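Local coordinates for protein 2-oxoadipate dioxygenase/decarboxylase, chloroplastic/amyloplastic (PDB 6W1K) that uses iron(II) and molecular oxygen to convert 2-oxoadipate into D-2-hydroxyglutarate and carbon dioxide in plastid lysine breakdown, at residues A[23-28]-A[76-81]; A[44-49]-A[218-223]. One frame throughout, in Å; residues are numbered along the deposited sequence.

Contact 1: residues A[23-28]-A[76-81]; sequences RTVISN and AEFFTD
Val25 and Ile26 on helix 16-36 lie nearest Phe78 and Phe79 on helix 72-81, with Val25 CA 10.4 Å from Phe78 CA and Ile26 CA 10.3 Å from Phe79 CA. The backbones stay well apart, and side chains bridge the gap. Val25 and Phe78 do most of the work. Their side chains come from opposite directions and meet nearer helix 16-36, because the phenylalanine ring spans more of the gap than the short valine. Val25 CG1 lies 3.5 Å from Phe78 CZ, the far corner of the ring, and 4.0 Å from Phe78 CE2. Val25 CB is 3.9 Å from the same Phe78 CZ. The methyl approaches the ring obliquely. Phe78 has CG anti to its own backbone N (chi1 169°), which carries the ring out from its helix to the valine. Ile26 adds a looser touch: Ile26 CG2 stands 4.5 Å from Phe79 CE1, at the ring edge and near its plane. The two phenylalanine rings meet edge-to-face. The edge of the Phe78 ring stands over the face of Phe79, with Phe78 CD2 3.7 Å above the centre of the Phe79 ring. The contact between the segments is wholly apolar and small, with 124 Å² buried in all. It is helix-to-helix packing, and Phe79 is still about 10 Å from the side chain of the iron ligand His59. Thr155 and Thr159 of helix 154-160 cover Val25, and Thr155 also touches Phe78. Phe79 meets Tyr84 edge-to-face just before strand 85-92. Helix 16-36 is thereby packed on helix 72-81, which follows strand 57-65 and precedes strands 85-92, 97-103 and 121-127, an order consistent with the beta-alpha-beta-beta-beta module of the glyoxalase clan.

Contact 2: residues A[44-49]-A[218-223]; sequences LELVRS and EDNGFK. With SO4 (sulfate ion), chain G.
Leu46 meets both Asn220 and Phe222, and one methyl makes the closest approach to each. Leu46 CD1 is 3.7 Å from Asn220 CG and 3.7 Å from Phe222 CE2. It comes to the phenylalanine at the ring edge, near the ring plane. Asn220 CB is also close, 3.8 Å from Leu46 CD1. The other methyl does less: Leu46 CD2 lies 4.0 Å from Asn220 OD1. Leu46 CD1 is anti to CA (chi2 170°), which extends this methyl, not CD2, toward the turn. This is the tight part, where helix 38-51 meets the turn after helix 210-219. Thr39, Thr42 and Ile43 extend the touch of helix 38-51 on Phe222. The turn passes through Gly221, whose positive phi of 100° would press a side chain against the preceding carbonyl oxygen. Asn220 turns its amide back to the helix it follows: ND2 bonds to the carbonyl O of Phe216. With an alanine in place of Asn220, that carbonyl would probably lose its side-chain donor and Leu46 CD1 part of its packing surface. The loose side is the exposed Arg48, which takes no part in the touch with 218-223. Its guanidinium receives a sulfate at the edge, near its plane. Arg48 NE bonds to sulfate O3 at 2.7 Å, with an N-H...O angle of 160°, while Arg48 NH2 reaches sulfate O1 only weakly, at 3.5 Å. The anion probably came from the crystallisation liquor. Between the segments the chemistry is thus non-directional: a partly exposed leucine rests on an amide carbon and a ring edge. A few van der Waals touches, not polar bonds, join the helix to the turn here, and the sulfate marks a local positive charge without implying a substrate site.

In the fold
Helices 16-36 and 38-51 follow each other in the chain, yet each finds a different partner. Contact 1 closes first: from 23-28 the chain runs through helix 38-51 and strand 57-65, then returns at 76-81. Contact 2 starts inside that loop, at 44-49, and closes only after 168 intervening residues, at 218-223. The two loops therefore cross rather than nest. Strand 57-65, which bears the iron ligand His59 and the substrate-binding Arg63, lies within both. The second loop also takes in His195. The centres of contact 1 and contact 2 are about 28 Å apart, and the two do not touch. One joins two helices; the other ties helix 38-51 to the turn after helix 210-219.

Contact 1: residues A[23-28]-A[76-81]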
loop_
_atom_site.group_PDB
_atom_site.type_symbol
_atom_site.label_atom_id
_atom_site.label_comp_id
_atom_site.label_asym_id
_atom_site.label_seq_id
_atom_site.Cartn_x
_atom_site.Cartn_y
_atom_site.Cartn_z
ATOM N N ARG A 23 -2.876 -16.193 4.714
ATOM C CA ARG A 23 -2.191 -16.082 3.430
ATOM C C ARG A 23 -3.123 -16.309 2.243
ATOM O O ARG A 23 -2.921 -15.691 1.189
ATOM C CB ARG A 23 -1.017 -17.048 3.380
ATOM C CG ARG A 23 0.090 -16.637 4.356
ATOM C CD ARG A 23 1.200 -17.639 4.394
ATOM N NE ARG A 23 2.225 -17.334 5.400
ATOM C CZ ARG A 23 3.312 -16.579 5.180
ATOM N NH1 ARG A 23 3.500 -15.994 3.991
ATOM N NH2 ARG A 23 4.207 -16.385 6.154
ATOM N N THR A 24 -4.140 -17.171 2.360
ATOM C CA THR A 24 -5.089 -17.275 1.237
ATOM C C THR A 24 -5.870 -15.976 1.067
ATOM O O THR A 24 -6.282 -15.649 -0.053
ATOM C CB THR A 24 -6.092 -18.430 1.394
ATOM O OG1 THR A 24 -7.037 -18.133 2.438
ATOM C CG2 THR A 24 -5.380 -19.741 1.638
ATOM N N VAL A 25 -6.108 -15.227 2.158
ATOM C CA VAL A 25 -6.850 -13.981 2.040
ATOM C C VAL A 25 -6.010 -12.930 1.313
ATOM O O VAL A 25 -6.498 -12.235 0.403
ATOM C CB VAL A 25 -7.301 -13.478 3.431
ATOM C CG1 VAL A 25 -7.980 -12.092 3.307
ATOM C CG2 VAL A 25 -8.301 -14.431 4.112
ATOM N N ILE A 26 -4.753 -12.764 1.716
ATOM C CA ILE A 26 -3.962 -11.714 1.083
ATOM C C ILE A 26 -3.634 -12.139 -0.333
ATOM O O ILE A 26 -3.427 -11.282 -1.199
ATOM C CB ILE A 26 -2.699 -11.310 1.882
ATOM C CG1 ILE A 26 -1.798 -12.483 2.240
ATOM C CG2 ILE A 26 -3.134 -10.553 3.122
ATOM C CD1 ILE A 26 -0.376 -12.066 2.664
ATOM N N SER A 27 -3.647 -13.443 -0.598
ATOM C CA SER A 27 -3.474 -13.924 -1.962
ATOM C C SER A 27 -4.639 -13.495 -2.833
ATOM O O SER A 27 -4.443 -13.084 -3.981
ATOM C CB SER A 27 -3.312 -15.443 -1.955
ATOM O OG SER A 27 -3.333 -15.925 -3.263
ATOM N N ASN A 28 -5.858 -13.521 -2.283
ATOM C CA ASN A 28 -7.014 -13.070 -3.050
ATOM C C ASN A 28 -6.993 -11.559 -3.244
ATOM O O ASN A 28 -7.381 -11.072 -4.304
ATOM C CB ASN A 28 -8.306 -13.539 -2.370
ATOM C CG ASN A 28 -8.578 -14.991 -2.646
ATOM O OD1 ASN A 28 -8.209 -15.479 -3.699
ATOM N ND2 ASN A 28 -9.174 -15.700 -1.703
ATOM N N ALA A 76 -8.343 -2.556 9.939
ATOM C CA ALA A 76 -7.302 -2.907 10.900
ATOM C C ALA A 76 -7.692 -4.111 11.731
ATOM O O ALA A 76 -6.830 -4.889 12.117
ATOM C CB ALA A 76 -6.998 -1.765 11.850
ATOM N N GLU A 77 -8.982 -4.257 12.040
ATOM C CA GLU A 77 -9.441 -5.355 12.891
ATOM C C GLU A 77 -9.164 -6.727 12.268
ATOM O O GLU A 77 -8.885 -7.701 12.983
ATOM C CB GLU A 77 -10.937 -5.181 13.144
ATOM C CG GLU A 77 -11.492 -5.952 14.306
ATOM C CD GLU A 77 -13.025 -6.032 14.278
ATOM O OE1 GLU A 77 -13.555 -7.003 14.869
ATOM O OE2 GLU A 77 -13.692 -5.152 13.662
ATOM N N PHE A 78 -9.300 -6.842 10.950
ATOM C CA PHE A 78 -8.909 -8.080 10.294
ATOM C C PHE A 78 -7.451 -8.408 10.581
ATOM O O PHE A 78 -7.127 -9.526 11.013
ATOM C CB PHE A 78 -9.126 -7.978 8.778
ATOM C CG PHE A 78 -8.493 -9.125 8.008
ATOM C CD1 PHE A 78 -8.986 -10.408 8.130
ATOM C CD2 PHE A 78 -7.392 -8.898 7.201
ATOM C CE1 PHE A 78 -8.412 -11.484 7.428
ATOM C CE2 PHE A 78 -6.806 -9.952 6.498
ATOM C CZ PHE A 78 -7.300 -11.253 6.628
ATOM N N PHE A 79 -6.553 -7.447 10.330
ATOM C CA PHE A 79 -5.120 -7.723 10.463
ATOM C C PHE A 79 -4.740 -7.987 11.910
ATOM O O PHE A 79 -3.932 -8.894 12.179
ATOM C CB PHE A 79 -4.270 -6.594 9.849
ATOM C CG PHE A 79 -4.425 -6.509 8.366
ATOM C CD1 PHE A 79 -3.830 -7.461 7.542
ATOM C CD2 PHE A 79 -5.215 -5.526 7.786
ATOM C CE1 PHE A 79 -3.995 -7.444 6.214
ATOM C CE2 PHE A 79 -5.400 -5.526 6.438
ATOM C CZ PHE A 79 -4.785 -6.482 5.649
ATOM N N THR A 80 -5.323 -7.247 12.870
ATOM C CA THR A 80 -5.015 -7.536 14.273
ATOM C C THR A 80 -5.634 -8.856 14.742
ATOM O O THR A 80 -5.084 -9.490 15.647
ATOM C CB THR A 80 -5.444 -6.389 15.206
ATOM O OG1 THR A 80 -6.842 -6.120 15.072
ATOM C CG2 THR A 80 -4.639 -5.120 14.859
ATOM N N ASP A 81 -6.746 -9.308 14.140
ATOM C CA ASP A 81 -7.225 -10.672 14.381
ATOM C C ASP A 81 -6.185 -11.728 13.950
ATOM O O ASP A 81 -6.123 -12.814 14.517
ATOM C CB ASP A 81 -8.529 -10.922 13.621
ATOM C CG ASP A 81 -9.766 -10.267 14.261
ATOM O OD1 ASP A 81 -9.715 -9.783 15.410
ATOM O OD2 ASP A 81 -10.803 -10.247 13.553
#

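Contact 2: residues A[44-49]-A[218-223]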
loop_
_atom_site.group_PDB
_atom_site.type_symbol
_atom_site.label_atom_id
_atom_site.label_comp_id
_atom_site.label_asym_id
_atom_site.label_seq_id
_atom_site.Cartn_x
_atom_site.Cartn_y
_atom_site.Cartn_z
ATOM N N LEU A 44 6.237 -7.401 -11.961
ATOM C CA LEU A 44 6.507 -8.563 -11.118
ATOM C C LEU A 44 6.989 -9.754 -11.944
ATOM O O LEU A 44 7.875 -10.514 -11.520
ATOM C CB LEU A 44 5.254 -8.914 -10.318
ATOM C CG LEU A 44 4.922 -7.962 -9.168
ATOM C CD1 LEU A 44 3.497 -8.178 -8.705
ATOM C CD2 LEU A 44 5.907 -8.170 -8.021
ATOM N N GLU A 45 6.445 -9.925 -13.142
ATOM C CA GLU A 45 6.967 -10.972 -14.013
ATOM C C GLU A 45 8.391 -10.652 -14.462
ATOM O O GLU A 45 9.245 -11.548 -14.529
ATOM C CB GLU A 45 6.042 -11.158 -15.214
ATOM C CG GLU A 45 4.666 -11.707 -14.824
ATOM C CD GLU A 45 3.640 -11.678 -15.958
ATOM O OE1 GLU A 45 3.910 -11.033 -16.998
ATOM O OE2 GLU A 45 2.558 -12.303 -15.799
ATOM N N LEU A 46 8.666 -9.386 -14.791
ATOM C CA LEU A 46 9.999 -9.033 -15.278
ATOM C C LEU A 46 11.059 -9.232 -14.197
ATOM O O LEU A 46 12.188 -9.658 -14.482
ATOM C CB LEU A 46 10.016 -7.583 -15.764
ATOM C CG LEU A 46 9.320 -7.285 -17.096
ATOM C CD1 LEU A 46 9.205 -5.760 -17.301
ATOM C CD2 LEU A 46 10.041 -7.932 -18.274
ATOM N N VAL A 47 10.729 -8.881 -12.962
ATOM C CA VAL A 47 11.678 -9.045 -11.871
ATOM C C VAL A 47 11.936 -10.522 -11.609
ATOM O O VAL A 47 13.073 -10.936 -11.356
ATOM C CB VAL A 47 11.149 -8.324 -10.618
ATOM C CG1 VAL A 47 12.017 -8.682 -9.415
ATOM C CG2 VAL A 47 11.095 -6.807 -10.860
ATOM N N ARG A 48 10.882 -11.336 -11.630
ATOM C CA ARG A 48 11.063 -12.765 -11.401
ATOM C C ARG A 48 11.979 -13.365 -12.457
ATOM O O ARG A 48 12.874 -14.151 -12.133
ATOM C CB ARG A 48 9.708 -13.472 -11.394
ATOM C CG ARG A 48 9.796 -14.998 -11.458
ATOM C CD ARG A 48 10.255 -15.600 -10.136
ATOM N NE ARG A 48 10.234 -17.066 -10.145
ATOM C CZ ARG A 48 9.171 -17.801 -9.839
ATOM N NH1 ARG A 48 8.033 -17.211 -9.491
ATOM N NH2 ARG A 48 9.242 -19.130 -9.874
ATOM N N SER A 49 11.786 -12.986 -13.727
ATOM C CA SER A 49 12.602 -13.540 -14.803
ATOM C C SER A 49 14.049 -13.084 -14.690
ATOM O O SER A 49 14.977 -13.852 -14.965
ATOM C CB SER A 49 12.038 -13.122 -16.162
ATOM O OG SER A 49 10.756 -13.675 -16.388
ATOM N N GLU A 218 12.644 1.688 -15.764
ATOM C CA GLU A 218 12.540 2.691 -16.821
ATOM C C GLU A 218 13.001 2.147 -18.164
ATOM O O GLU A 218 12.483 2.556 -19.216
ATOM C CB GLU A 218 13.361 3.924 -16.446
ATOM C CG GLU A 218 12.799 4.711 -15.262
ATOM C CD GLU A 218 13.711 5.861 -14.824
ATOM O OE1 GLU A 218 14.957 5.711 -14.877
ATOM O OE2 GLU A 218 13.168 6.921 -14.434
ATOM N N ASP A 219 13.974 1.237 -18.168
ATOM C CA ASP A 219 14.436 0.703 -19.441
ATOM C C ASP A 219 13.494 -0.345 -20.017
ATOM O O ASP A 219 13.602 -0.659 -21.205
ATOM C CB ASP A 219 15.845 0.137 -19.291
ATOM C CG ASP A 219 16.904 1.235 -19.188
ATOM O OD1 ASP A 219 17.988 0.948 -18.644
ATOM O OD2 ASP A 219 16.654 2.385 -19.635
ATOM N N ASN A 220 12.563 -0.860 -19.225
ATOM C CA ASN A 220 11.501 -1.726 -19.724
ATOM C C ASN A 220 10.240 -0.951 -20.097
ATOM O O ASN A 220 9.218 -1.570 -20.404
ATOM C CB ASN A 220 11.181 -2.800 -18.689
ATOM C CG ASN A 220 12.124 -3.982 -18.785
ATOM O OD1 ASN A 220 12.065 -4.760 -19.740
ATOM N ND2 ASN A 220 13.017 -4.109 -17.809
ATOM N N GLY A 221 10.294 0.380 -20.080
ATOM C CA GLY A 221 9.248 1.202 -20.649
ATOM C C GLY A 221 8.242 1.785 -19.681
ATOM O O GLY A 221 7.260 2.396 -20.130
ATOM N N PHE A 222 8.457 1.646 -18.382
ATOM C CA PHE A 222 7.497 2.100 -17.383
ATOM C C PHE A 222 7.967 3.395 -16.732
ATOM O O PHE A 222 9.167 3.632 -16.575
ATOM C CB PHE A 222 7.272 1.023 -16.317
ATOM C CG PHE A 222 6.813 -0.288 -16.884
ATOM C CD1 PHE A 222 5.537 -0.419 -17.417
ATOM C CD2 PHE A 222 7.661 -1.379 -16.907
ATOM C CE1 PHE A 222 5.120 -1.617 -17.965
ATOM C CE2 PHE A 222 7.248 -2.582 -17.446
ATOM C CZ PHE A 222 5.978 -2.701 -17.976
ATOM N N LYS A 223 6.991 4.220 -16.359
ATOM C CA LYS A 223 7.220 5.571 -15.843
ATOM C C LYS A 223 7.168 5.556 -14.314
ATOM O O LYS A 223 6.194 5.047 -13.771
ATOM C CB LYS A 223 6.143 6.507 -16.383
ATOM C CG LYS A 223 6.509 7.979 -16.361
ATOM C CD LYS A 223 5.386 8.891 -16.787
ATOM C CE LYS A 223 4.891 8.594 -18.184
ATOM N NZ LYS A 223 5.981 8.751 -19.174
HETATM S S SO4 G . 12.938 -19.603 -11.315
HETATM O O1 SO4 G . 12.552 -20.238 -10.057
HETATM O O2 SO4 G . 14.394 -19.486 -11.371
HETATM O O3 SO4 G . 12.339 -18.272 -11.406
HETATM O O4 SO4 G . 12.471 -20.427 -12.430
#